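Local atomic coordinates of phosphotriesterase family protein (Listeria monocytogenes serotype 4b str. H7858, PDB entry 3PNZ), a protein that probably hydrolyses phosphorylated sugar lactones at a zinc centre, as a lactonase with the amidohydrolase fold. Residues 16-21 and 290-295. Sequence-based numbering, arbitrary orientation.
Sequences LGFTYS and YIAKKW
Y20 spans the distance from strand 19-23 to the first turn of helix 289-305 and ends on the backbone of A292. From CB, which points toward the helix, the chain turns so that CG lies anti to the carbonyl carbon (chi1 -76°), and the ring extends outward from the strand. The ring also meets that of F55, their planes at about 40°. It reaches I291 as well: Y20 CE1 lies 3.7 Å from I291 CB and 3.9 Å from I291 CG2, while CD1 of the same isoleucine sits over one face. The two side chains run past each other in opposite directions, so the contact is made alongside. Y20 CZ is likewise 3.7 Å from I291 CB.

At the tip, Y20 OH accepts a hydrogen bond from A292 N, 3.0 Å long and moderately bent, with an N-H...O angle of 153°. This N-H lies at the ring edge, near its plane. The same hydroxyl is hydrogen-bonded to L288 O, so the carbonyl of L288, just before helix 289-305, and the N-H of A292 in its first turn both hold the phenol oxygen. A292 CB comes within 3.6 Å of Y20 OH and also touches F18, 4.3 Å from F18 CE2; that second ring meets the methyl obliquely and stacks on F318 of helix 310-325.

Through its backbone, Y20 is hydrogen-bonded to T62 and V64 of the neighbouring parallel strand 62-65. This is strand-to-helix packing in a TIM barrel of the amidohydrolase superfamily; here Y20 joins the barrel wall to helix 289-305, on the strand that leads to the zinc ligands H22 and H24.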
loop_
_atom_site.group_PDB
_atom_site.type_symbol
_atom_site.label_atom_id
_atom_site.label_comp_id
_atom_site.label_asym_id
_atom_site.label_seq_id
_atom_site.Cartn_x
_atom_site.Cartn_y
_atom_site.Cartn_z
ATOM N N LEU A 16 -9.806 11.108 8.321
ATOM C CA LEU A 16 -8.604 10.586 7.659
ATOM C C LEU A 16 -7.628 11.708 7.269
ATOM O O LEU A 16 -6.418 11.602 7.494
ATOM C CB LEU A 16 -8.984 9.741 6.435
ATOM C CG LEU A 16 -7.903 8.791 5.912
ATOM C CD1 LEU A 16 -7.643 7.718 6.942
ATOM C CD2 LEU A 16 -8.350 8.165 4.578
ATOM N N GLY A 17 -8.156 12.784 6.692
ATOM C CA GLY A 17 -7.352 13.921 6.293
ATOM C C GLY A 17 -6.336 13.594 5.210
ATOM O O GLY A 17 -6.501 12.620 4.466
ATOM N N PHE A 18 -5.291 14.412 5.137
ATOM C CA PHE A 18 -4.262 14.297 4.109
ATOM C C PHE A 18 -3.504 12.981 4.258
ATOM O O PHE A 18 -2.916 12.711 5.303
ATOM C CB PHE A 18 -3.296 15.489 4.184
ATOM C CG PHE A 18 -2.380 15.589 3.006
ATOM C CD1 PHE A 18 -2.707 16.389 1.927
ATOM C CD2 PHE A 18 -1.198 14.872 2.975
ATOM C CE1 PHE A 18 -1.868 16.472 0.824
ATOM C CE2 PHE A 18 -0.354 14.955 1.881
ATOM C CZ PHE A 18 -0.691 15.754 0.806
ATOM N N THR A 19 -3.522 12.159 3.210
ATOM C CA THR A 19 -3.082 10.771 3.324
ATOM C C THR A 19 -2.092 10.368 2.233
ATOM O O THR A 19 -2.311 10.668 1.057
ATOM C CB THR A 19 -4.288 9.793 3.208
ATOM O OG1 THR A 19 -5.224 10.037 4.271
ATOM C CG2 THR A 19 -3.825 8.335 3.280
ATOM N N TYR A 20 -1.022 9.688 2.633
ATOM C CA TYR A 20 -0.165 8.954 1.692
ATOM C C TYR A 20 -0.686 7.530 1.619
ATOM O O TYR A 20 -0.745 6.843 2.634
ATOM C CB TYR A 20 1.288 8.906 2.184
ATOM C CG TYR A 20 2.113 10.172 2.032
ATOM C CD1 TYR A 20 1.650 11.270 1.320
ATOM C CD2 TYR A 20 3.376 10.250 2.601
ATOM C CE1 TYR A 20 2.424 12.427 1.192
ATOM C CE2 TYR A 20 4.158 11.393 2.477
ATOM C CZ TYR A 20 3.683 12.475 1.772
ATOM O OH TYR A 20 4.475 13.608 1.662
ATOM N N SER A 21 -1.021 7.071 0.419
ATOM C CA SER A 21 -1.762 5.819 0.249
ATOM C C SER A 21 -0.959 4.512 0.153
ATOM O O SER A 21 -1.556 3.443 0.114
ATOM C CB SER A 21 -2.697 5.927 -0.959
ATOM O OG SER A 21 -3.733 6.861 -0.715
ATOM N N TYR A 290 8.841 14.815 0.954
ATOM C CA TYR A 290 8.921 15.187 -0.457
ATOM C C TYR A 290 7.586 15.490 -1.121
ATOM O O TYR A 290 7.421 16.542 -1.733
ATOM C CB TYR A 290 9.672 14.143 -1.283
ATOM C CG TYR A 290 9.799 14.581 -2.725
ATOM C CD1 TYR A 290 10.766 15.502 -3.107
ATOM C CD2 TYR A 290 8.927 14.107 -3.695
ATOM C CE1 TYR A 290 10.877 15.919 -4.428
ATOM C CE2 TYR A 290 9.028 14.524 -5.019
ATOM C CZ TYR A 290 10.002 15.426 -5.376
ATOM O OH TYR A 290 10.100 15.847 -6.684
ATOM N N ILE A 291 6.633 14.566 -1.024
ATOM C CA ILE A 291 5.392 14.729 -1.777
ATOM C C ILE A 291 4.608 15.963 -1.335
ATOM O O ILE A 291 4.232 16.790 -2.160
ATOM C CB ILE A 291 4.521 13.456 -1.740
ATOM C CG1 ILE A 291 5.245 12.324 -2.484
ATOM C CG2 ILE A 291 3.157 13.711 -2.371
ATOM C CD1 ILE A 291 4.560 10.971 -2.353
ATOM N N ALA A 292 4.384 16.089 -0.030
ATOM C CA ALA A 292 3.676 17.245 0.516
ATOM C C ALA A 292 4.423 18.559 0.252
ATOM O O ALA A 292 3.816 19.570 -0.101
ATOM C CB ALA A 292 3.449 17.049 2.012
ATOM N N LYS A 293 5.740 18.534 0.399
ATOM C CA LYS A 293 6.540 19.760 0.358
ATOM C C LYS A 293 6.857 20.242 -1.054
ATOM O O LYS A 293 6.784 21.438 -1.340
ATOM C CB LYS A 293 7.834 19.559 1.146
ATOM C CG LYS A 293 8.640 20.822 1.384
ATOM C CD LYS A 293 9.876 20.505 2.211
ATOM C CE LYS A 293 10.627 21.765 2.606
ATOM N NZ LYS A 293 11.815 21.437 3.446
ATOM N N LYS A 294 7.189 19.308 -1.941
ATOM C CA LYS A 294 7.694 19.657 -3.264
ATOM C C LYS A 294 6.812 19.199 -4.431
ATOM O O LYS A 294 6.608 19.948 -5.397
ATOM C CB LYS A 294 9.113 19.099 -3.430
ATOM C CG LYS A 294 10.105 19.635 -2.399
ATOM C CD LYS A 294 11.489 19.024 -2.597
ATOM C CE LYS A 294 12.484 19.531 -1.559
ATOM N NZ LYS A 294 13.793 18.811 -1.640
ATOM N N TRP A 295 6.292 17.976 -4.365
ATOM C CA TRP A 295 5.498 17.474 -5.486
ATOM C C TRP A 295 4.165 18.197 -5.623
ATOM O O TRP A 295 3.749 18.557 -6.723
ATOM C CB TRP A 295 5.276 15.964 -5.383
ATOM C CG TRP A 295 4.639 15.357 -6.610
ATOM C CD1 TRP A 295 5.289 14.891 -7.727
ATOM C CD2 TRP A 295 3.239 15.127 -6.837
ATOM N NE1 TRP A 295 4.377 14.396 -8.632
ATOM C CE2 TRP A 295 3.115 14.525 -8.110
ATOM C CE3 TRP A 295 2.079 15.363 -6.088
ATOM C CZ2 TRP A 295 1.883 14.166 -8.650
ATOM C CZ3 TRP A 295 0.848 15.003 -6.633
ATOM C CH2 TRP A 295 0.762 14.406 -7.897
#